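Local coordinates for flavin-nucleotide-binding protein (Azotobacter vinelandii, PDB 6RK0) that acts as a flavocytochrome terminal oxidase, carrying haem b and FAD and associated with the iron-only nitrogenase, at the protoporphyrin IX containing Fe site and the interface of chains A and B. Residues are numbered along the deposited sequence; one frame, centred on the assembly and turned at random. Chains: chain A/B, Uncharacterized protein.

Contact 1: the protoporphyrin IX containing Fe site. Residues chain A 61, 72-74, 133, 136-137, 140, 145, 158-159; chain B 23-24, 27, 98, 104-105, 107-109, 111, 172. With HEM (protoporphyrin IX containing Fe), chain C.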
loop_
_atom_site.group_PDB
_atom_site.type_symbol
_atom_site.label_atom_id
_atom_site.label_comp_id
_atom_site.label_asym_id
_atom_site.label_seq_id
_atom_site.Cartn_x
_atom_site.Cartn_y
_atom_site.Cartn_z
ATOM N N PHE A 61 -1.204 9.927 2.316
ATOM C CA PHE A 61 -1.101 9.924 3.772
ATOM C C PHE A 61 -2.473 10.153 4.402
ATOM O O PHE A 61 -3.357 10.759 3.784
ATOM C CB PHE A 61 -0.096 10.978 4.250
ATOM C CG PHE A 61 1.324 10.434 4.386
ATOM C CD1 PHE A 61 1.793 9.360 3.567
ATOM C CD2 PHE A 61 2.114 10.828 5.429
ATOM C CE1 PHE A 61 3.103 8.851 3.705
ATOM C CE2 PHE A 61 3.414 10.355 5.565
ATOM C CZ PHE A 61 3.911 9.362 4.719
ATOM N N HIS A 72 -5.309 14.981 2.849
ATOM C CA HIS A 72 -5.171 16.316 2.292
ATOM C C HIS A 72 -4.638 16.256 0.867
ATOM O O HIS A 72 -4.013 15.280 0.451
ATOM C CB HIS A 72 -4.242 17.201 3.145
ATOM C CG HIS A 72 -2.781 17.050 2.793
ATOM N ND1 HIS A 72 -2.063 15.877 2.961
ATOM C CD2 HIS A 72 -1.914 17.918 2.222
ATOM C CE1 HIS A 72 -0.846 16.044 2.488
ATOM N NE2 HIS A 72 -0.726 17.272 2.046
ATOM N N GLY A 73 -4.810 17.356 0.146
ATOM C CA GLY A 73 -4.237 17.504 -1.181
ATOM C C GLY A 73 -4.616 18.859 -1.721
ATOM O O GLY A 73 -4.836 19.807 -0.964
ATOM N N SER A 74 -4.687 19.011 -3.029
ATOM C CA SER A 74 -5.016 20.309 -3.611
ATOM C C SER A 74 -6.494 20.646 -3.492
ATOM O O SER A 74 -7.357 19.810 -3.771
ATOM C CB SER A 74 -4.629 20.316 -5.088
ATOM O OG SER A 74 -5.083 21.493 -5.733
ATOM N N LEU A 133 -4.701 20.343 9.817
ATOM C CA LEU A 133 -3.367 20.191 9.217
ATOM C C LEU A 133 -2.271 20.251 10.265
ATOM O O LEU A 133 -1.272 19.513 10.163
ATOM C CB LEU A 133 -3.165 21.253 8.140
ATOM C CG LEU A 133 -4.022 21.023 6.884
ATOM C CD1 LEU A 133 -4.087 22.289 6.037
ATOM C CD2 LEU A 133 -3.480 19.827 6.039
ATOM N N PHE A 136 -2.126 16.894 11.807
ATOM C CA PHE A 136 -1.428 15.946 10.926
ATOM C C PHE A 136 0.079 16.038 11.133
ATOM O O PHE A 136 0.756 15.030 11.387
ATOM C CB PHE A 136 -1.816 16.300 9.495
ATOM C CG PHE A 136 -1.129 15.533 8.396
ATOM C CD1 PHE A 136 -0.790 14.188 8.508
ATOM C CD2 PHE A 136 -0.851 16.212 7.207
ATOM C CE1 PHE A 136 -0.189 13.528 7.410
ATOM C CE2 PHE A 136 -0.283 15.543 6.108
ATOM C CZ PHE A 136 0.040 14.201 6.238
ATOM N N VAL A 137 0.637 17.245 11.018
ATOM C CA VAL A 137 2.082 17.397 11.108
ATOM C C VAL A 137 2.588 16.959 12.476
ATOM O O VAL A 137 3.569 16.214 12.570
ATOM C CB VAL A 137 2.457 18.867 10.797
ATOM C CG1 VAL A 137 3.901 19.164 11.171
ATOM C CG2 VAL A 137 2.156 19.193 9.344
ATOM N N LEU A 140 2.910 13.282 13.164
ATOM C CA LEU A 140 4.104 12.640 12.619
ATOM C C LEU A 140 5.330 12.982 13.452
ATOM O O LEU A 140 6.114 12.090 13.795
ATOM C CB LEU A 140 4.326 13.092 11.186
ATOM C CG LEU A 140 3.243 12.631 10.221
ATOM C CD1 LEU A 140 3.471 13.288 8.889
ATOM C CD2 LEU A 140 3.218 11.110 10.110
ATOM N N TRP A 145 5.096 21.628 14.034
ATOM C CA TRP A 145 4.413 22.722 13.338
ATOM C C TRP A 145 4.916 24.083 13.814
ATOM O O TRP A 145 5.147 25.003 13.013
ATOM C CB TRP A 145 2.916 22.584 13.553
ATOM C CG TRP A 145 2.062 23.672 12.937
ATOM C CD1 TRP A 145 1.764 24.901 13.475
ATOM C CD2 TRP A 145 1.356 23.603 11.675
ATOM N NE1 TRP A 145 0.934 25.576 12.630
ATOM C CE2 TRP A 145 0.680 24.809 11.515
ATOM C CE3 TRP A 145 1.251 22.646 10.665
ATOM C CZ2 TRP A 145 -0.130 25.065 10.412
ATOM C CZ3 TRP A 145 0.453 22.891 9.555
ATOM C CH2 TRP A 145 -0.234 24.096 9.440
ATOM N N ALA A 158 -5.121 26.888 -0.460
ATOM C CA ALA A 158 -4.804 26.048 -1.605
ATOM C C ALA A 158 -4.969 24.566 -1.289
ATOM O O ALA A 158 -4.765 23.731 -2.186
ATOM C CB ALA A 158 -3.366 26.323 -2.021
ATOM N N THR A 159 -5.268 24.210 -0.048
ATOM C CA THR A 159 -5.272 22.823 0.415
ATOM C C THR A 159 -6.704 22.356 0.642
ATOM O O THR A 159 -7.523 23.100 1.168
ATOM C CB THR A 159 -4.479 22.710 1.720
ATOM O OG1 THR A 159 -3.189 23.316 1.553
ATOM C CG2 THR A 159 -4.254 21.271 2.165
ATOM N N ARG B 23 -0.883 16.816 -11.885
ATOM C CA ARG B 23 -0.294 17.428 -10.696
ATOM C C ARG B 23 1.146 16.968 -10.513
ATOM O O ARG B 23 1.462 15.788 -10.680
ATOM C CB ARG B 23 -1.105 17.072 -9.442
ATOM C CG ARG B 23 -2.595 17.295 -9.574
ATOM C CD ARG B 23 -3.203 17.654 -8.228
ATOM N NE ARG B 23 -2.821 19.021 -7.922
ATOM C CZ ARG B 23 -3.466 20.078 -8.355
ATOM N NH1 ARG B 23 -2.967 21.272 -8.142
ATOM N NH2 ARG B 23 -4.594 19.923 -9.056
ATOM N N TYR B 24 2.036 17.892 -10.160
ATOM C CA TYR B 24 3.428 17.509 -9.923
ATOM C C TYR B 24 3.970 16.696 -11.105
ATOM O O TYR B 24 4.682 15.707 -10.957
ATOM C CB TYR B 24 3.602 16.816 -8.574
ATOM C CG TYR B 24 3.794 17.792 -7.427
ATOM C CD1 TYR B 24 2.877 18.835 -7.196
ATOM C CD2 TYR B 24 4.910 17.712 -6.616
ATOM C CE1 TYR B 24 3.077 19.760 -6.161
ATOM C CE2 TYR B 24 5.121 18.631 -5.612
ATOM C CZ TYR B 24 4.212 19.649 -5.398
ATOM O OH TYR B 24 4.461 20.567 -4.374
ATOM N N LEU B 27 7.402 14.962 -11.741
ATOM C CA LEU B 27 7.745 13.682 -11.150
ATOM C C LEU B 27 7.322 12.491 -12.009
ATOM O O LEU B 27 7.631 11.355 -11.646
ATOM C CB LEU B 27 7.082 13.562 -9.789
ATOM C CG LEU B 27 7.464 14.638 -8.779
ATOM C CD1 LEU B 27 6.786 14.350 -7.441
ATOM C CD2 LEU B 27 8.983 14.783 -8.607
ATOM N N LEU B 98 10.201 10.384 4.639
ATOM C CA LEU B 98 9.433 11.561 5.020
ATOM C C LEU B 98 10.292 12.790 4.759
ATOM O O LEU B 98 11.438 12.863 5.220
ATOM C CB LEU B 98 9.040 11.506 6.492
ATOM C CG LEU B 98 8.172 12.671 6.996
ATOM C CD1 LEU B 98 6.848 12.722 6.305
ATOM C CD2 LEU B 98 7.998 12.602 8.498
ATOM N N ALA B 104 5.357 23.969 6.412
ATOM C CA ALA B 104 4.473 22.806 6.433
ATOM C C ALA B 104 3.967 22.462 5.032
ATOM O O ALA B 104 3.871 21.281 4.653
ATOM C CB ALA B 104 3.299 23.098 7.363
ATOM N N TYR B 105 3.643 23.484 4.256
ATOM C CA TYR B 105 3.087 23.319 2.923
ATOM C C TYR B 105 4.006 22.500 2.024
ATOM O O TYR B 105 3.516 21.811 1.125
ATOM C CB TYR B 105 2.920 24.709 2.315
ATOM C CG TYR B 105 2.260 24.786 0.960
ATOM C CD1 TYR B 105 0.883 24.653 0.822
ATOM C CD2 TYR B 105 2.984 25.098 -0.180
ATOM C CE1 TYR B 105 0.244 24.824 -0.396
ATOM C CE2 TYR B 105 2.343 25.248 -1.414
ATOM C CZ TYR B 105 0.978 25.093 -1.515
ATOM O OH TYR B 105 0.346 25.253 -2.742
ATOM N N PHE B 107 6.201 20.112 3.161
ATOM C CA PHE B 107 6.457 18.744 3.576
ATOM C C PHE B 107 6.028 17.796 2.456
ATOM O O PHE B 107 5.191 18.099 1.620
ATOM C CB PHE B 107 5.691 18.382 4.856
ATOM C CG PHE B 107 6.440 18.704 6.146
ATOM C CD1 PHE B 107 6.966 19.978 6.360
ATOM C CD2 PHE B 107 6.622 17.747 7.135
ATOM C CE1 PHE B 107 7.628 20.280 7.566
ATOM C CE2 PHE B 107 7.301 18.052 8.321
ATOM C CZ PHE B 107 7.801 19.318 8.501
ATOM N N ASN B 108 6.640 16.610 2.450
ATOM C CA ASN B 108 6.384 15.710 1.335
ATOM C C ASN B 108 6.845 14.313 1.723
ATOM O O ASN B 108 7.143 14.036 2.887
ATOM C CB ASN B 108 7.018 16.266 0.042
ATOM C CG ASN B 108 6.163 15.996 -1.179
ATOM O OD1 ASN B 108 6.042 14.869 -1.627
ATOM N ND2 ASN B 108 5.579 17.061 -1.743
ATOM N N CYS B 109 6.900 13.429 0.738
ATOM C CA CYS B 109 7.517 12.136 0.952
ATOM C C CYS B 109 8.257 11.745 -0.308
ATOM O O CYS B 109 7.895 12.143 -1.416
ATOM C CB CYS B 109 6.512 11.069 1.389
ATOM S SG CYS B 109 5.460 10.449 0.030
ATOM N N PHE B 111 9.151 8.584 -2.720
ATOM C CA PHE B 111 8.294 7.457 -3.054
ATOM C C PHE B 111 8.548 7.039 -4.481
ATOM O O PHE B 111 9.121 7.783 -5.284
ATOM C CB PHE B 111 6.801 7.811 -2.877
ATOM C CG PHE B 111 6.332 8.898 -3.807
ATOM C CD1 PHE B 111 5.863 8.598 -5.085
ATOM C CD2 PHE B 111 6.383 10.238 -3.439
ATOM C CE1 PHE B 111 5.442 9.567 -5.959
ATOM C CE2 PHE B 111 5.967 11.227 -4.352
ATOM C CZ PHE B 111 5.522 10.874 -5.600
ATOM N N LYS B 172 5.026 7.984 -10.874
ATOM C CA LYS B 172 5.561 9.184 -10.254
ATOM C C LYS B 172 6.632 8.725 -9.287
ATOM O O LYS B 172 6.469 7.722 -8.578
ATOM C CB LYS B 172 4.496 10.011 -9.512
ATOM C CG LYS B 172 3.513 10.707 -10.411
ATOM C CD LYS B 172 2.357 11.368 -9.673
ATOM C CE LYS B 172 2.759 12.697 -8.939
ATOM N NZ LYS B 172 1.538 13.215 -8.205
HETATM C CHA HEM C . 0.308 17.600 -1.854
HETATM C CHB HEM C . 2.658 15.161 1.535
HETATM C CHC HEM C . 1.537 18.594 4.730
HETATM C CHD HEM C . -0.548 21.166 1.277
HETATM C C1A HEM C . 1.056 16.663 -1.194
HETATM C C2A HEM C . 1.593 15.470 -1.838
HETATM C C3A HEM C . 2.252 14.768 -0.896
HETATM C C4A HEM C . 2.119 15.542 0.329
HETATM C CMA HEM C . 3.015 13.477 -1.009
HETATM C CAA HEM C . 1.469 15.108 -3.325
HETATM C CBA HEM C . 2.482 15.865 -4.227
HETATM C CGA HEM C . 2.592 15.103 -5.522
HETATM O O1A HEM C . 3.625 14.389 -5.783
HETATM O O2A HEM C . 1.609 15.155 -6.332
HETATM C C1B HEM C . 2.589 15.879 2.700
HETATM C C2B HEM C . 3.105 15.443 3.976
HETATM C C3B HEM C . 2.775 16.401 4.854
HETATM C C4B HEM C . 2.063 17.449 4.147
HETATM C CMB HEM C . 3.846 14.125 4.169
HETATM C CAB HEM C . 3.049 16.519 6.334
HETATM C CBB HEM C . 3.890 15.761 7.030
HETATM C C1C HEM C . 0.871 19.586 4.072
HETATM C C2C HEM C . 0.382 20.783 4.688
HETATM C C3C HEM C . -0.158 21.532 3.721
HETATM C C4C HEM C . -0.036 20.791 2.493
HETATM C CMC HEM C . 0.452 21.053 6.183
HETATM C CAC HEM C . -0.783 22.897 3.820
HETATM C CBC HEM C . -0.284 23.821 4.674
HETATM C C1D HEM C . -0.540 20.398 0.118
HETATM C C2D HEM C . -1.125 20.790 -1.131
HETATM C C3D HEM C . -0.896 19.804 -2.000
HETATM C C4D HEM C . -0.158 18.772 -1.295
HETATM C CMD HEM C . -1.870 22.096 -1.396
HETATM C CAD HEM C . -1.246 19.760 -3.482
HETATM C CBD HEM C . -0.062 20.276 -4.323
HETATM C CGD HEM C . -0.467 20.448 -5.776
HETATM O O1D HEM C . -0.429 19.469 -6.547
HETATM O O2D HEM C . -0.855 21.573 -6.167
HETATM N NA HEM C . 1.391 16.695 0.130
HETATM N NB HEM C . 1.969 17.098 2.807
HETATM N NC HEM C . 0.611 19.614 2.737
HETATM N ND HEM C . 0.052 19.170 0.010
HETATM FE FE HEM C . 0.964 18.157 1.432
HETATM O O HOH W 1 2.792 19.082 0.909
HETATM O O HOH W 2 5.916 14.946 -4.368
HETATM O O HOH W 3 0.506 20.309 -9.224
HETATM O O HOH W 4 -1.121 23.870 -4.750
#
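Haem b, partly occupied and described in one of its two conformers, lies in a pocket built by both chains, its propionates gripped by chain B and its iron held by chain A. At the propionate end B:Arg23, its chain bent at chi3, meets one carboxylate side-on: NE donates a hydrogen bond, also a salt bridge, to HEM O1D (2.8 Å) and NH1 donates one to HEM O2D, both oxygens close to the guanidinium plane. A:Ser74 OG sits over the rim of one guanidinium face. The second propionate takes a salt bridge from B:Lys172, whose NZ stands 2.7 Å from HEM O2A. The charges of B:Arg23 and B:Lys172 would probably favour ionised propionates. Between the two carboxylates the B:Tyr24 ring turns a face to propionate carbon CBA, a CH-pi contact. Waters 3 and 4 extend the D-propionate to B:Tyr24 N and B:Tyr105 OH, and water 2 joins HEM O1A to B:Asn108 OD1.

At the centre A:His72, the axial histidine, binds HEM FE through NE2 at 2.0 Å; its first torsion (chi1 86°) sets CG in the crowded position between backbone N and carbonyl carbon. Water 1 binds HEM FE from the opposite face at 2.1 Å, 176° from A:His72 NE2, giving near-octahedral iron. It is fixed by the backbone carbonyl oxygens of B:Tyr105 and B:Phe107; in an oxidase, dioxygen would probably bind here in place of the water. Towards the vinyl end the walls turn apolar. A:Phe136, CG anti to the backbone N (chi1 175°), brings CE2 to 3.4 Å from HEM C3B on the histidine side, while B:Phe107 lines the water side, its CD2 3.4 Å from vinyl carbon HEM CBB. At the far rim, methyl HEM CMC meets B:Ala104 CB at 3.7 Å and A:Trp145 CZ3.

Contact 2: the interface of chains A and B. Residues chain A 46-47, 57, 89, 91, 93, 115; chain B 46-47, 57, 59, 91, 93.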
loop_
_atom_site.group_PDB
_atom_site.type_symbol
_atom_site.label_atom_id
_atom_site.label_comp_id
_atom_site.label_asym_id
_atom_site.label_seq_id
_atom_site.Cartn_x
_atom_site.Cartn_y
_atom_site.Cartn_z
ATOM N N HIS A 46 -4.669 3.874 0.773
ATOM C CA HIS A 46 -4.980 3.831 -0.646
ATOM C C HIS A 46 -6.472 4.082 -0.790
ATOM O O HIS A 46 -7.295 3.312 -0.287
ATOM C CB HIS A 46 -4.581 2.468 -1.253
ATOM C CG HIS A 46 -3.102 2.293 -1.334
ATOM N ND1 HIS A 46 -2.329 1.914 -0.260
ATOM C CD2 HIS A 46 -2.226 2.555 -2.342
ATOM C CE1 HIS A 46 -1.054 1.964 -0.627
ATOM N NE2 HIS A 46 -0.956 2.338 -1.883
ATOM N N VAL A 47 -6.828 5.170 -1.468
ATOM C CA VAL A 47 -8.219 5.612 -1.593
ATOM C C VAL A 47 -8.754 5.232 -2.957
ATOM O O VAL A 47 -8.146 5.592 -3.985
ATOM C CB VAL A 47 -8.344 7.130 -1.360
ATOM C CG1 VAL A 47 -9.775 7.606 -1.641
ATOM C CG2 VAL A 47 -7.935 7.483 0.050
ATOM N N VAL A 57 -7.039 4.061 -7.742
ATOM C CA VAL A 57 -6.490 3.810 -6.409
ATOM C C VAL A 57 -5.362 4.805 -6.154
ATOM O O VAL A 57 -4.283 4.694 -6.766
ATOM C CB VAL A 57 -5.973 2.368 -6.262
ATOM C CG1 VAL A 57 -5.423 2.159 -4.869
ATOM C CG2 VAL A 57 -7.063 1.340 -6.587
ATOM N N CYS A 89 -13.919 3.822 -0.889
ATOM C CA CYS A 89 -13.248 2.848 -0.033
ATOM C C CYS A 89 -11.878 3.419 0.288
ATOM O O CYS A 89 -11.124 3.748 -0.619
ATOM C CB CYS A 89 -13.088 1.529 -0.771
ATOM S SG CYS A 89 -12.191 0.222 0.137
ATOM N N THR A 91 -8.519 2.073 2.045
ATOM C CA THR A 91 -7.867 0.862 2.514
ATOM C C THR A 91 -6.528 1.204 3.130
ATOM O O THR A 91 -5.740 1.976 2.559
ATOM C CB THR A 91 -7.702 -0.132 1.348
ATOM O OG1 THR A 91 -9.016 -0.539 0.964
ATOM C CG2 THR A 91 -6.848 -1.333 1.742
ATOM N N SER A 93 -3.256 -0.986 4.523
ATOM C CA SER A 93 -2.647 -2.309 4.614
ATOM C C SER A 93 -1.258 -2.218 5.235
ATOM O O SER A 93 -0.493 -1.288 4.971
ATOM C CB SER A 93 -2.553 -3.022 3.276
ATOM O OG SER A 93 -1.876 -2.274 2.350
ATOM N N MET A 115 -10.550 -1.696 5.765
ATOM C CA MET A 115 -11.271 -0.962 4.730
ATOM C C MET A 115 -12.327 -0.136 5.445
ATOM O O MET A 115 -13.125 -0.667 6.229
ATOM C CB MET A 115 -11.925 -1.884 3.705
ATOM C CG MET A 115 -10.915 -2.663 2.886
ATOM S SD MET A 115 -11.763 -3.731 1.718
ATOM C CE MET A 115 -10.372 -4.602 0.982
ATOM N N HIS B 46 -2.375 -2.732 -4.892
ATOM C CA HIS B 46 -3.732 -2.390 -4.488
ATOM C C HIS B 46 -4.563 -2.275 -5.743
ATOM O O HIS B 46 -4.307 -1.391 -6.584
ATOM C CB HIS B 46 -3.748 -1.090 -3.647
ATOM C CG HIS B 46 -3.123 -1.284 -2.292
ATOM N ND1 HIS B 46 -1.763 -1.263 -2.085
ATOM C CD2 HIS B 46 -3.686 -1.583 -1.093
ATOM C CE1 HIS B 46 -1.528 -1.552 -0.813
ATOM N NE2 HIS B 46 -2.671 -1.733 -0.182
ATOM N N VAL B 47 -5.569 -3.135 -5.883
ATOM C CA VAL B 47 -6.389 -3.189 -7.085
ATOM C C VAL B 47 -7.719 -2.504 -6.839
ATOM O O VAL B 47 -8.415 -2.839 -5.887
ATOM C CB VAL B 47 -6.624 -4.645 -7.527
ATOM C CG1 VAL B 47 -7.613 -4.723 -8.707
ATOM C CG2 VAL B 47 -5.292 -5.318 -7.906
ATOM N N VAL B 57 -10.790 -1.131 -2.907
ATOM C CA VAL B 57 -9.344 -1.195 -3.037
ATOM C C VAL B 57 -8.863 -2.450 -2.320
ATOM O O VAL B 57 -8.864 -2.502 -1.084
ATOM C CB VAL B 57 -8.669 0.044 -2.438
ATOM C CG1 VAL B 57 -7.169 -0.077 -2.579
ATOM C CG2 VAL B 57 -9.209 1.314 -3.081
ATOM N N PRO B 59 -5.963 -5.036 -1.354
ATOM C CA PRO B 59 -4.524 -5.334 -1.312
ATOM C C PRO B 59 -4.296 -6.748 -1.795
ATOM O O PRO B 59 -5.037 -7.665 -1.412
ATOM C CB PRO B 59 -4.169 -5.160 0.177
ATOM C CG PRO B 59 -5.397 -5.133 0.894
ATOM C CD PRO B 59 -6.549 -4.962 0.006
ATOM N N THR B 91 -2.539 -0.273 -8.580
ATOM C CA THR B 91 -1.563 0.678 -8.075
ATOM C C THR B 91 -0.515 -0.061 -7.244
ATOM O O THR B 91 -0.856 -0.906 -6.420
ATOM C CB THR B 91 -2.250 1.755 -7.240
ATOM O OG1 THR B 91 -3.065 2.513 -8.144
ATOM C CG2 THR B 91 -1.268 2.663 -6.546
ATOM N N SER B 93 2.671 1.079 -4.782
ATOM C CA SER B 93 3.351 2.198 -4.137
ATOM C C SER B 93 4.444 1.699 -3.198
ATOM O O SER B 93 4.300 0.671 -2.536
ATOM C CB SER B 93 2.373 3.077 -3.377
ATOM O OG SER B 93 1.743 2.323 -2.332
#
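Two imidazoles, A:His46 and B:His46, stack face to face across the two-fold axis, centroids 3.7 Å apart and planes 7° from parallel. Each ring carries the partner's ND1 over its centre; at the edges, in plane, lie B:Ser93 CB beside A:His46 and A:Ser93 CB beside B:His46. The two side chains cross at about a right angle, each with CG anti to the carbonyl carbon (A:His46 chi1 -70°). A:His46 NE2 hydrogen-bonds B:Ser93 OG at 2.7 Å, and A:Ser93 OG mirrors this with B:His46 NE2. Each serine OG takes the crowded position between backbone N and carbonyl carbon, which points it at the ring. Stacked so closely, the pair would probably disfavour two protonated imidazoles. An alanine in place of A:His46 would remove the ring and its bond to B:Ser93, and would probably leave B:His46 without its stacking partner and less firmly fixed.

Beside the rings, A:Val57 and B:Val57 meet tip to tip through CG1, 3.6 Å apart, and each CG1 also touches CB of the opposite histidine. Hydroxyls grip the backbone here: A:Thr91 OG1 donates to B:Val57 O at 2.8 Å, on a carbonyl lone pair at a C=O...donor angle of 134°, and B:Thr91 OG1 does the same to A:Val57 O. Further out, extended A:Met115 reaches tip to tip towards B:Pro59, its CE methyl 4.0 Å from B:Pro59 CD. The patch lies where strands 44-51, 54-61 and 88-100 of each subunit meet those of the other about the two-fold axis, with A:Met115 on strand 108-118.

The C-alpha centres of contact 1 and contact 2 lie about 19 Å apart. No residue belongs to both, but three strands serve each: 54-61 carries A:Phe61 to the haem and A:Val57 and B:Pro59 to the interface, 88-100 carries B:Leu98 and A:Thr91 and A:Ser93, and 108-118 carries B:Asn108 and A:Met115. Because contact 1 draws its axial ligand from one chain and its propionate partners from the other, a complete haem pocket would require the pairing to which contact 2 contributes. The dimer is therefore probably the functional unit, with a second haem site generated by the two-fold symmetry.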